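Local coordinates for protein Atg1 tMIT (Kluyveromyces marxianus, PDB 4P1N) that belongs to a serine/threonine protein kinase essential for autophagosome formation, and through its tandem MIT domains binds the MIM region of Atg13, at residues F13-S18 and S118-T123; K20-Y25 and K111-L116; F27-F32 and E104-Y109; K31-I35 and L98-C102. All blocks are in the same frame, centred on the assembly; numbering follows the deposited sequence.

All four contacts join the same two antiparallel helices, 10-33 and 95-129, the first two of the three-helix MIT domain 1 that helix 137-170 completes. Helix 10-33 is read forwards and helix 95-129 backwards, so each contact is nested in the loop closed by the one before, except that contacts 3 and 4 overlap at Lys31 and Phe32. Centres of contacts 1 and 2, and of 2 and 3, lie about 10 Å apart; those of 3 and 4, about 7 Å; those of 1 and 4, about 28 Å. Together the contacts zip the two helices along their length, with the second MIT domain packing on the buried middle, contacts 2 and 3.

Contact 1: residues F13-S18 and S118-T123; sequences FVESLS and SSMKLT
This is a loosely packed antiparallel helix-helix contact, between the N-terminal part of helix 10-33 and the C-terminal part of helix 95-129. Both segments are helical throughout, their axes 9.9 Å apart at closest approach and their N-to-C directions at 172°, with Val14 facing Ser119 in register (CA to CA 6.0 Å). Leu17 (chi1 m, chi2 t) points toward the partner helix and lays its CB 3.6 Å from Ser119 OG, while its CD1 lies 4.0 Å from Leu122 CD2. Leu122, in its t,p rotamer, also reaches Phe13, its CD2 lying 3.7 Å from Phe13 CB; the flexible leucines thus fill the wider gap with methyl groups. Such near-antiparallel pairing is that of the first two helices of a three-helix MIT domain, whose third, 137-170, covers one flank: Ser18 and Ser119 both touch Ile146. Val14, chi1 t, sets CG1 3.9 Å from Ser119 OG and CG2 3.5 Å from Thr123 OG1. Ser119 fits here by being small. Ser18 and Thr123 suit this buried flank because the helix backbone satisfies them: Ser18 OG donates to Val14 O (3.0 Å) and Thr123 OG1 to Ser119 O (2.9 Å). No hydrogen bond crosses between the segments, which together bury 285 Å². Thr123 also packs on an apolar side chain of an Atg13 MIM chain, and Glu15, facing away, forms a salt bridge with Lys138.

Contact 2: residues K20-Y25 and K111-L116; sequences KAFVMY and KSLTIL
Ile115, Met24 and Ala21 account for much of the 330 Å² buried between these two helical segments, which run antiparallel at 168° with axes 8.7 Å apart. Ala21 faces Ser112, CA to CA 5.3 Å, a pair of small residues that lets the backbones close in. Ala21 CB meets Leu116 CD2 at 3.4 Å and Ile115 CG2 at 3.9 Å. Ile115 (chi1 m, chi2 t), its CA-to-CB bond directed toward the other helix, places CD1 3.8 Å from Lys20 O and 4.1 Å from Met24 CB. Met24, folded into a t,p,p rotamer, brings CG 3.8 Å from Lys111 CG and 3.6 Å from Ser112 OG. That hydroxyl hydrogen-bonds within its own helix to Leu108 O. The lysines pack by their aliphatic parts; Lys111 NZ leads off to Leu231 O and Glu235. Ile225 of helix 209-227 covers Met24 and Ile115, while Tyr25 hydrogen-bonds to Glu152 of helix 137-170: the buried core of an antiparallel MIT helix pair, here flanked by the second MIT domain.

Contact 3: residues F27-F32 and E104-Y109; sequences FAEMKF and ESLLLY
Ala28 sets its methyl over the face of the Tyr109 ring, CB 3.5 Å from the ring centroid and 11° off the normal, a CH-pi contact for which a small residue suits the close approach. Here the first two helices of the MIT three-helix bundle cross antiparallel at -158°, axes 8.3 Å apart, both segments fully helical, with Ala28 opposite Leu108 (CA to CA 5.0 Å). Ala28 CB also meets Leu108 CB at 3.6 Å. Leu108, rotamer m,t, lifts CD1 over the Phe27 ring (chi1 t), 3.7 Å from its centroid, in a second CH-pi contact. On the other flank Phe32, chi1 t, receives the edge of Tyr109 against its face, an offset edge-to-face pair with centroids 5.8 Å apart and planes at 83°. Ser105 (chi1 t) is small enough to sit between the helices, and its OG donates to Ala28 O at 3.1 Å, joining the backbone bond from Phe32 N to that oxygen. Helix 184-204 covers the opposite flank, Val184 touching Leu108. The segments bury 463 Å², the most of the four contacts. A hydrogen bond and a salt bridge tie its margins: Tyr109 (chi1 m) donates from OH to Glu29 OE2 at 2.5 Å, a carboxylate that also forms a salt bridge with Lys156 of helix 137-170, and Lys31 NZ forms a salt bridge with Glu104 OE2 at 2.6 Å.

Contact 4: residues K31-I35 and L98-C102; sequences KFSQI and LKKLC
Leu98 opens the helical segment 98-102 and, in a t,p rotamer, extends CD1 to 4.3 Å from Ile35 CG1, an apolar touch at the margin of the contact. Their CA atoms are 7.0 Å apart, and those of Lys31 and Leu101 6.2 Å. Leu101 comes a turn later and, with 104 Å² covered, is the centre of the contact; its m,t rotamer places CD2 3.6 Å from Gln34 OE1 and 4.2 Å from Lys31 CD. A leucine suits this spot, packing against the aliphatic chain of Lys31 and the amide end of Gln34; Lys31 NZ pairs with Glu104, and Gln34 NE2 hydrogen-bonds to Met30 O. Ile35 (chi1 m, chi2 146°) directs CD1 onto the same turn, 3.8 Å from Leu101 CB and 3.7 Å from Leu101 O. Cys102, next in sequence, has its CB pointing away, yet SG remains 4.1 Å from Ile35 CD1. No hydrogen bond crosses, and 284 Å² is buried in this mostly apolar patch near the surface, where the C-terminal part of the first MIT helix and the residues after it lie beside the N-terminal part of the second. Helix 137-170 flanks both segments, Leu160 touching Phe32 and Leu164 touching Cys102.

Contact 1: residues F13-S18 and S118-T123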
loop_
_atom_site.group_PDB
_atom_site.type_symbol
_atom_site.label_atom_id
_atom_site.label_comp_id
_atom_site.label_asym_id
_atom_site.label_seq_id
_atom_site.Cartn_x
_atom_site.Cartn_y
_atom_site.Cartn_z
ATOM N N PHE B 13 10.936 -7.168 7.380
ATOM C CA PHE B 13 11.760 -6.970 6.193
ATOM C C PHE B 13 10.955 -6.303 5.073
ATOM O O PHE B 13 11.447 -5.419 4.380
ATOM C CB PHE B 13 12.352 -8.279 5.709
ATOM C CG PHE B 13 13.637 -8.659 6.411
ATOM C CD1 PHE B 13 13.648 -8.949 7.771
ATOM C CD2 PHE B 13 14.840 -8.739 5.709
ATOM C CE1 PHE B 13 14.827 -9.308 8.421
ATOM C CE2 PHE B 13 16.021 -9.106 6.357
ATOM C CZ PHE B 13 16.013 -9.393 7.712
ATOM N N VAL B 14 9.705 -6.717 4.931
ATOM C CA VAL B 14 8.817 -6.157 3.953
ATOM C C VAL B 14 8.430 -4.729 4.346
ATOM O O VAL B 14 8.382 -3.881 3.497
ATOM C CB VAL B 14 7.575 -7.039 3.787
ATOM C CG1 VAL B 14 6.585 -6.416 2.819
ATOM C CG2 VAL B 14 7.996 -8.396 3.255
ATOM N N GLU B 15 8.210 -4.452 5.632
ATOM C CA GLU B 15 7.917 -3.079 6.064
ATOM C C GLU B 15 9.056 -2.118 5.747
ATOM O O GLU B 15 8.822 -0.987 5.352
ATOM C CB GLU B 15 7.650 -2.994 7.565
ATOM C CG GLU B 15 6.239 -3.358 7.931
ATOM C CD GLU B 15 5.981 -3.325 9.430
ATOM O OE1 GLU B 15 6.878 -3.702 10.205
ATOM O OE2 GLU B 15 4.859 -2.941 9.827
ATOM N N SER B 16 10.275 -2.583 6.004
ATOM C CA SER B 16 11.519 -1.854 5.706
ATOM C C SER B 16 11.683 -1.542 4.187
ATOM O O SER B 16 12.025 -0.438 3.798
ATOM C CB SER B 16 12.706 -2.690 6.230
ATOM O OG SER B 16 13.958 -2.113 5.886
ATOM N N LEU B 17 11.414 -2.514 3.330
ATOM C CA LEU B 17 11.413 -2.272 1.904
ATOM C C LEU B 17 10.329 -1.327 1.500
ATOM O O LEU B 17 10.548 -0.523 0.615
ATOM C CB LEU B 17 11.281 -3.577 1.089
ATOM C CG LEU B 17 12.548 -4.416 1.210
ATOM C CD1 LEU B 17 12.282 -5.875 0.837
ATOM C CD2 LEU B 17 13.688 -3.840 0.370
ATOM N N SER B 18 9.176 -1.409 2.144
ATOM C CA SER B 18 8.017 -0.561 1.802
ATOM C C SER B 18 8.260 0.880 2.204
ATOM O O SER B 18 7.802 1.816 1.524
ATOM C CB SER B 18 6.734 -1.071 2.451
ATOM O OG SER B 18 6.381 -2.344 1.942
ATOM N N SER B 118 11.753 -6.174 -5.493
ATOM C CA SER B 118 12.568 -6.858 -4.503
ATOM C C SER B 118 11.700 -7.361 -3.338
ATOM O O SER B 118 11.901 -8.445 -2.817
ATOM C CB SER B 118 13.626 -5.889 -3.998
ATOM O OG SER B 118 14.397 -6.531 -3.012
ATOM N N SER B 119 10.757 -6.520 -2.918
ATOM C CA SER B 119 9.711 -6.873 -1.958
ATOM C C SER B 119 8.882 -8.098 -2.332
ATOM O O SER B 119 8.666 -9.016 -1.516
ATOM C CB SER B 119 8.756 -5.645 -1.791
ATOM O OG SER B 119 8.580 -5.461 -0.426
ATOM N N MET B 120 8.386 -8.119 -3.558
ATOM C CA MET B 120 7.563 -9.233 -4.006
ATOM C C MET B 120 8.369 -10.549 -4.057
ATOM O O MET B 120 7.881 -11.621 -3.673
ATOM C CB MET B 120 6.992 -8.958 -5.389
ATOM C CG MET B 120 6.087 -7.754 -5.472
ATOM S SD MET B 120 4.693 -7.932 -4.360
ATOM C CE MET B 120 3.644 -8.897 -5.427
ATOM N N LYS B 121 9.597 -10.447 -4.551
ATOM C CA LYS B 121 10.514 -11.589 -4.636
ATOM C C LYS B 121 10.804 -12.207 -3.269
ATOM O O LYS B 121 10.710 -13.408 -3.094
ATOM C CB LYS B 121 11.827 -11.143 -5.279
ATOM C CG LYS B 121 11.687 -10.913 -6.771
ATOM C CD LYS B 121 12.862 -10.144 -7.348
ATOM C CE LYS B 121 12.730 -9.961 -8.860
ATOM N NZ LYS B 121 13.877 -9.182 -9.409
ATOM N N LEU B 122 11.143 -11.361 -2.310
ATOM C CA LEU B 122 11.413 -11.785 -0.951
ATOM C C LEU B 122 10.206 -12.494 -0.368
ATOM O O LEU B 122 10.323 -13.567 0.236
ATOM C CB LEU B 122 11.756 -10.568 -0.092
ATOM C CG LEU B 122 12.319 -10.829 1.306
ATOM C CD1 LEU B 122 13.799 -11.174 1.222
ATOM C CD2 LEU B 122 12.139 -9.629 2.221
ATOM N N THR B 123 9.040 -11.886 -0.555
ATOM C CA THR B 123 7.796 -12.448 -0.088
ATOM C C THR B 123 7.489 -13.731 -0.821
ATOM O O THR B 123 7.051 -14.706 -0.218
ATOM C CB THR B 123 6.624 -11.438 -0.247
ATOM O OG1 THR B 123 6.947 -10.221 0.440
ATOM C CG2 THR B 123 5.354 -12.012 0.331
#

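Contact 2: residues K20-Y25 and K111-L116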
loop_
_atom_site.group_PDB
_atom_site.type_symbol
_atom_site.label_atom_id
_atom_site.label_comp_id
_atom_site.label_asym_id
_atom_site.label_seq_id
_atom_site.Cartn_x
_atom_site.Cartn_y
_atom_site.Cartn_z
ATOM N N LYS B 20 11.277 2.248 2.118
ATOM C CA LYS B 20 12.131 2.634 1.012
ATOM C C LYS B 20 11.378 2.901 -0.297
ATOM O O LYS B 20 11.661 3.903 -1.002
ATOM C CB LYS B 20 13.172 1.532 0.775
ATOM C CG LYS B 20 14.201 1.436 1.901
ATOM C CD LYS B 20 15.054 0.168 1.843
ATOM C CE LYS B 20 15.958 0.124 3.062
ATOM N NZ LYS B 20 16.691 -1.154 3.084
ATOM N N ALA B 21 10.435 2.022 -0.639
ATOM C CA ALA B 21 9.634 2.227 -1.855
ATOM C C ALA B 21 8.825 3.497 -1.710
ATOM O O ALA B 21 8.798 4.360 -2.596
ATOM C CB ALA B 21 8.726 1.026 -2.106
ATOM N N PHE B 22 8.270 3.705 -0.534
ATOM C CA PHE B 22 7.428 4.881 -0.327
ATOM C C PHE B 22 8.191 6.178 -0.532
ATOM O O PHE B 22 7.723 7.108 -1.167
ATOM C CB PHE B 22 6.816 4.860 1.096
ATOM C CG PHE B 22 5.983 6.069 1.378
ATOM C CD1 PHE B 22 4.661 6.119 0.955
ATOM C CD2 PHE B 22 6.540 7.209 1.974
ATOM C CE1 PHE B 22 3.882 7.243 1.196
ATOM C CE2 PHE B 22 5.763 8.332 2.242
ATOM C CZ PHE B 22 4.443 8.379 1.819
ATOM N N VAL B 23 9.373 6.259 0.065
ATOM C CA VAL B 23 10.175 7.466 -0.009
ATOM C C VAL B 23 10.621 7.758 -1.455
ATOM O O VAL B 23 10.638 8.882 -1.919
ATOM C CB VAL B 23 11.365 7.325 0.981
ATOM C CG1 VAL B 23 12.438 8.299 0.685
ATOM C CG2 VAL B 23 10.870 7.547 2.410
ATOM N N MET B 24 10.928 6.719 -2.194
ATOM C CA MET B 24 11.331 6.865 -3.570
ATOM C C MET B 24 10.110 7.234 -4.453
ATOM O O MET B 24 10.165 8.108 -5.329
ATOM C CB MET B 24 12.029 5.562 -4.006
ATOM C CG MET B 24 12.930 5.711 -5.214
ATOM S SD MET B 24 14.259 6.906 -4.962
ATOM C CE MET B 24 14.846 6.400 -3.437
ATOM N N TYR B 25 8.997 6.565 -4.214
ATOM C CA TYR B 25 7.792 6.859 -4.931
ATOM C C TYR B 25 7.384 8.309 -4.720
ATOM O O TYR B 25 6.991 8.990 -5.697
ATOM C CB TYR B 25 6.694 5.882 -4.527
ATOM C CG TYR B 25 5.281 6.289 -4.877
ATOM C CD1 TYR B 25 4.750 5.983 -6.083
ATOM C CD2 TYR B 25 4.452 6.980 -3.943
ATOM C CE1 TYR B 25 3.487 6.365 -6.426
ATOM C CE2 TYR B 25 3.152 7.349 -4.274
ATOM C CZ TYR B 25 2.661 7.015 -5.499
ATOM O OH TYR B 25 1.375 7.356 -5.877
ATOM N N LYS B 111 13.601 3.227 -10.063
ATOM C CA LYS B 111 14.150 2.819 -8.818
ATOM C C LYS B 111 13.067 2.341 -7.859
ATOM O O LYS B 111 13.250 1.313 -7.161
ATOM C CB LYS B 111 14.989 3.941 -8.210
ATOM C CG LYS B 111 15.620 3.610 -6.876
ATOM C CD LYS B 111 16.641 2.487 -6.942
ATOM C CE LYS B 111 17.929 2.902 -7.666
ATOM N NZ LYS B 111 18.601 1.660 -8.100
ATOM N N SER B 112 11.940 3.040 -7.819
ATOM C CA SER B 112 10.775 2.540 -7.061
ATOM C C SER B 112 10.394 1.127 -7.426
ATOM O O SER B 112 10.199 0.252 -6.569
ATOM C CB SER B 112 9.540 3.456 -7.199
ATOM O OG SER B 112 9.857 4.795 -6.863
ATOM N N LEU B 113 10.306 0.883 -8.709
ATOM C CA LEU B 113 10.008 -0.455 -9.186
ATOM C C LEU B 113 11.020 -1.525 -8.758
ATOM O O LEU B 113 10.635 -2.661 -8.472
ATOM C CB LEU B 113 9.899 -0.440 -10.680
ATOM C CG LEU B 113 8.676 0.226 -11.208
ATOM C CD1 LEU B 113 8.881 0.519 -12.688
ATOM C CD2 LEU B 113 7.469 -0.707 -11.002
ATOM N N THR B 114 12.286 -1.157 -8.620
ATOM C CA THR B 114 13.322 -2.113 -8.212
ATOM C C THR B 114 13.059 -2.493 -6.745
ATOM O O THR B 114 13.124 -3.655 -6.355
ATOM C CB THR B 114 14.775 -1.532 -8.358
ATOM O OG1 THR B 114 15.119 -1.444 -9.730
ATOM C CG2 THR B 114 15.807 -2.402 -7.693
ATOM N N ILE B 115 12.729 -1.510 -5.946
ATOM C CA ILE B 115 12.451 -1.765 -4.523
ATOM C C ILE B 115 11.173 -2.565 -4.350
ATOM O O ILE B 115 11.137 -3.538 -3.600
ATOM C CB ILE B 115 12.397 -0.444 -3.745
ATOM C CG1 ILE B 115 13.685 0.333 -3.980
ATOM C CG2 ILE B 115 12.272 -0.696 -2.249
ATOM C CD1 ILE B 115 13.578 1.773 -3.496
ATOM N N LEU B 116 10.125 -2.195 -5.083
ATOM C CA LEU B 116 8.872 -2.908 -5.018
ATOM C C LEU B 116 9.076 -4.375 -5.471
ATOM O O LEU B 116 8.574 -5.299 -4.824
ATOM C CB LEU B 116 7.783 -2.180 -5.884
ATOM C CG LEU B 116 7.416 -0.760 -5.360
ATOM C CD1 LEU B 116 6.692 0.045 -6.424
ATOM C CD2 LEU B 116 6.591 -0.811 -4.077
#

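Contact 3: residues F27-F32 and E104-Y109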
loop_
_atom_site.group_PDB
_atom_site.type_symbol
_atom_site.label_atom_id
_atom_site.label_comp_id
_atom_site.label_asym_id
_atom_site.label_seq_id
_atom_site.Cartn_x
_atom_site.Cartn_y
_atom_site.Cartn_z
ATOM N N PHE B 27 9.240 10.827 -4.005
ATOM C CA PHE B 27 10.208 11.673 -4.728
ATOM C C PHE B 27 9.839 11.662 -6.190
ATOM O O PHE B 27 9.677 12.716 -6.777
ATOM C CB PHE B 27 11.646 11.190 -4.429
ATOM C CG PHE B 27 12.766 12.059 -4.969
ATOM C CD1 PHE B 27 12.595 13.406 -5.287
ATOM C CD2 PHE B 27 14.045 11.512 -5.087
ATOM C CE1 PHE B 27 13.675 14.186 -5.741
ATOM C CE2 PHE B 27 15.121 12.273 -5.521
ATOM C CZ PHE B 27 14.939 13.626 -5.839
ATOM N N ALA B 28 9.644 10.494 -6.788
ATOM C CA ALA B 28 9.141 10.436 -8.170
ATOM C C ALA B 28 7.887 11.263 -8.402
ATOM O O ALA B 28 7.768 11.962 -9.434
ATOM C CB ALA B 28 8.875 9.006 -8.625
ATOM N N GLU B 29 6.941 11.164 -7.495
ATOM C CA GLU B 29 5.683 11.925 -7.604
ATOM C C GLU B 29 5.851 13.429 -7.505
ATOM O O GLU B 29 5.086 14.166 -8.122
ATOM C CB GLU B 29 4.691 11.518 -6.518
ATOM C CG GLU B 29 4.141 10.136 -6.697
ATOM C CD GLU B 29 2.976 10.123 -7.665
ATOM O OE1 GLU B 29 1.960 10.787 -7.325
ATOM O OE2 GLU B 29 3.052 9.454 -8.752
ATOM N N MET B 30 6.804 13.875 -6.693
ATOM C CA MET B 30 7.117 15.292 -6.608
ATOM C C MET B 30 7.713 15.804 -7.970
ATOM O O MET B 30 7.439 16.905 -8.386
ATOM C CB MET B 30 8.048 15.539 -5.426
ATOM C CG MET B 30 8.524 16.978 -5.273
ATOM S SD MET B 30 9.930 17.330 -6.361
ATOM C CE MET B 30 11.311 17.106 -5.236
ATOM N N LYS B 31 8.482 14.986 -8.676
ATOM C CA LYS B 31 8.977 15.374 -9.994
ATOM C C LYS B 31 7.859 15.261 -11.012
ATOM O O LYS B 31 7.691 16.141 -11.826
ATOM C CB LYS B 31 10.127 14.498 -10.443
ATOM C CG LYS B 31 11.362 14.583 -9.594
ATOM C CD LYS B 31 12.023 15.925 -9.749
ATOM C CE LYS B 31 13.427 15.941 -9.177
ATOM N NZ LYS B 31 14.154 17.076 -9.790
ATOM N N PHE B 32 7.086 14.181 -10.936
ATOM C CA PHE B 32 5.984 13.935 -11.847
ATOM C C PHE B 32 4.976 15.087 -11.808
ATOM O O PHE B 32 4.540 15.554 -12.860
ATOM C CB PHE B 32 5.278 12.633 -11.493
ATOM C CG PHE B 32 4.327 12.137 -12.537
ATOM C CD1 PHE B 32 4.793 11.657 -13.743
ATOM C CD2 PHE B 32 2.969 12.117 -12.301
ATOM C CE1 PHE B 32 3.922 11.199 -14.722
ATOM C CE2 PHE B 32 2.083 11.656 -13.264
ATOM C CZ PHE B 32 2.559 11.175 -14.472
ATOM N N GLU B 104 14.167 12.619 -14.940
ATOM C CA GLU B 104 14.333 12.520 -13.498
ATOM C C GLU B 104 13.200 11.707 -12.890
ATOM O O GLU B 104 13.448 10.772 -12.143
ATOM C CB GLU B 104 14.406 13.890 -12.852
ATOM C CG GLU B 104 15.766 14.558 -13.006
ATOM C CD GLU B 104 15.815 16.024 -12.545
ATOM O OE1 GLU B 104 16.945 16.571 -12.457
ATOM O OE2 GLU B 104 14.752 16.640 -12.300
ATOM N N SER B 105 11.975 12.033 -13.274
ATOM C CA SER B 105 10.811 11.318 -12.787
ATOM C C SER B 105 10.860 9.837 -13.204
ATOM O O SER B 105 10.675 8.945 -12.383
ATOM C CB SER B 105 9.517 12.007 -13.237
ATOM O OG SER B 105 8.414 11.578 -12.421
ATOM N N LEU B 106 11.175 9.567 -14.453
ATOM C CA LEU B 106 11.247 8.208 -14.938
ATOM C C LEU B 106 12.220 7.388 -14.145
ATOM O O LEU B 106 11.895 6.285 -13.744
ATOM C CB LEU B 106 11.735 8.167 -16.387
ATOM C CG LEU B 106 11.214 7.092 -17.329
ATOM C CD1 LEU B 106 12.154 7.017 -18.538
ATOM C CD2 LEU B 106 10.956 5.711 -16.744
ATOM N N LEU B 107 13.442 7.893 -14.012
ATOM C CA LEU B 107 14.483 7.204 -13.277
ATOM C C LEU B 107 14.077 6.877 -11.833
ATOM O O LEU B 107 14.377 5.784 -11.325
ATOM C CB LEU B 107 15.792 8.042 -13.287
ATOM C CG LEU B 107 16.445 8.242 -14.667
ATOM C CD1 LEU B 107 17.754 9.000 -14.505
ATOM C CD2 LEU B 107 16.664 6.920 -15.369
ATOM N N LEU B 108 13.396 7.817 -11.185
ATOM C CA LEU B 108 12.872 7.609 -9.823
ATOM C C LEU B 108 11.758 6.598 -9.793
ATOM O O LEU B 108 11.665 5.818 -8.843
ATOM C CB LEU B 108 12.400 8.949 -9.225
ATOM C CG LEU B 108 13.559 9.933 -9.033
ATOM C CD1 LEU B 108 13.046 11.304 -8.660
ATOM C CD2 LEU B 108 14.579 9.416 -8.009
ATOM N N TYR B 109 10.906 6.558 -10.815
ATOM C CA TYR B 109 9.925 5.498 -10.869
ATOM C C TYR B 109 10.630 4.155 -11.089
ATOM O O TYR B 109 10.179 3.147 -10.561
ATOM C CB TYR B 109 8.841 5.718 -11.950
ATOM C CG TYR B 109 7.799 6.681 -11.557
ATOM C CD1 TYR B 109 7.019 6.480 -10.404
ATOM C CD2 TYR B 109 7.643 7.869 -12.247
ATOM C CE1 TYR B 109 6.075 7.408 -9.994
ATOM C CE2 TYR B 109 6.706 8.818 -11.825
ATOM C CZ TYR B 109 5.945 8.590 -10.695
ATOM O OH TYR B 109 5.012 9.519 -10.336
#

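Contact 4: residues K31-I35 and L98-C102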
loop_
_atom_site.group_PDB
_atom_site.type_symbol
_atom_site.label_atom_id
_atom_site.label_comp_id
_atom_site.label_asym_id
_atom_site.label_seq_id
_atom_site.Cartn_x
_atom_site.Cartn_y
_atom_site.Cartn_z
ATOM N N LYS B 31 8.482 14.986 -8.676
ATOM C CA LYS B 31 8.977 15.374 -9.994
ATOM C C LYS B 31 7.859 15.261 -11.012
ATOM O O LYS B 31 7.691 16.141 -11.826
ATOM C CB LYS B 31 10.127 14.498 -10.443
ATOM C CG LYS B 31 11.362 14.583 -9.594
ATOM C CD LYS B 31 12.023 15.925 -9.749
ATOM C CE LYS B 31 13.427 15.941 -9.177
ATOM N NZ LYS B 31 14.154 17.076 -9.790
ATOM N N PHE B 32 7.086 14.181 -10.936
ATOM C CA PHE B 32 5.984 13.935 -11.847
ATOM C C PHE B 32 4.976 15.087 -11.808
ATOM O O PHE B 32 4.540 15.554 -12.860
ATOM C CB PHE B 32 5.278 12.633 -11.493
ATOM C CG PHE B 32 4.327 12.137 -12.537
ATOM C CD1 PHE B 32 4.793 11.657 -13.743
ATOM C CD2 PHE B 32 2.969 12.117 -12.301
ATOM C CE1 PHE B 32 3.922 11.199 -14.722
ATOM C CE2 PHE B 32 2.083 11.656 -13.264
ATOM C CZ PHE B 32 2.559 11.175 -14.472
ATOM N N SER B 33 4.615 15.525 -10.610
ATOM C CA SER B 33 3.666 16.646 -10.430
ATOM C C SER B 33 4.027 17.909 -11.183
ATOM O O SER B 33 3.149 18.545 -11.755
ATOM C CB SER B 33 3.536 17.006 -8.965
ATOM O OG SER B 33 2.405 16.379 -8.449
ATOM N N GLN B 34 5.311 18.263 -11.205
ATOM C CA GLN B 34 5.771 19.472 -11.934
ATOM C C GLN B 34 5.650 19.331 -13.441
ATOM O O GLN B 34 5.953 20.262 -14.185
ATOM C CB GLN B 34 7.218 19.830 -11.590
ATOM C CG GLN B 34 7.474 20.096 -10.117
ATOM C CD GLN B 34 8.959 20.094 -9.809
ATOM O OE1 GLN B 34 9.734 20.776 -10.475
ATOM N NE2 GLN B 34 9.371 19.323 -8.814
ATOM N N ILE B 35 5.217 18.162 -13.889
ATOM C CA ILE B 35 4.965 17.885 -15.296
ATOM C C ILE B 35 3.474 18.004 -15.636
ATOM O O ILE B 35 3.121 18.221 -16.791
ATOM C CB ILE B 35 5.505 16.477 -15.631
ATOM C CG1 ILE B 35 7.021 16.537 -15.757
ATOM C CG2 ILE B 35 4.884 15.877 -16.888
ATOM C CD1 ILE B 35 7.663 15.261 -15.278
ATOM N N LEU B 98 11.475 20.536 -19.174
ATOM C CA LEU B 98 10.545 19.428 -19.277
ATOM C C LEU B 98 11.273 18.110 -19.494
ATOM O O LEU B 98 11.010 17.120 -18.795
ATOM C CB LEU B 98 9.535 19.641 -20.405
ATOM C CG LEU B 98 8.325 18.700 -20.316
ATOM C CD1 LEU B 98 7.435 19.090 -19.137
ATOM C CD2 LEU B 98 7.520 18.694 -21.596
ATOM N N LYS B 99 12.191 18.085 -20.454
ATOM C CA LYS B 99 12.943 16.854 -20.704
ATOM C C LYS B 99 13.713 16.399 -19.448
ATOM O O LYS B 99 13.809 15.202 -19.177
ATOM C CB LYS B 99 13.916 17.003 -21.852
ATOM C CG LYS B 99 13.772 15.896 -22.871
ATOM C CD LYS B 99 15.062 15.651 -23.633
ATOM C CE LYS B 99 15.925 14.626 -22.911
ATOM N NZ LYS B 99 16.815 13.929 -23.878
ATOM N N LYS B 100 14.249 17.357 -18.702
ATOM C CA LYS B 100 14.984 17.053 -17.488
ATOM C C LYS B 100 14.061 16.446 -16.406
ATOM O O LYS B 100 14.389 15.434 -15.791
ATOM C CB LYS B 100 15.674 18.314 -16.956
ATOM C CG LYS B 100 16.876 17.998 -16.091
ATOM C CD LYS B 100 17.306 19.171 -15.227
ATOM C CE LYS B 100 18.642 18.869 -14.549
ATOM N NZ LYS B 100 18.703 19.348 -13.138
ATOM N N LEU B 101 12.912 17.071 -16.198
ATOM C CA LEU B 101 11.932 16.581 -15.271
ATOM C C LEU B 101 11.407 15.197 -15.646
ATOM O O LEU B 101 11.205 14.363 -14.772
ATOM C CB LEU B 101 10.754 17.552 -15.159
ATOM C CG LEU B 101 11.013 18.839 -14.373
ATOM C CD1 LEU B 101 9.836 19.792 -14.543
ATOM C CD2 LEU B 101 11.253 18.565 -12.907
ATOM N N CYS B 102 11.167 14.975 -16.935
ATOM C CA CYS B 102 10.641 13.707 -17.419
ATOM C C CYS B 102 11.653 12.573 -17.162
ATOM O O CYS B 102 11.276 11.497 -16.621
ATOM C CB CYS B 102 10.281 13.790 -18.907
ATOM S SG CYS B 102 8.729 14.670 -19.235
#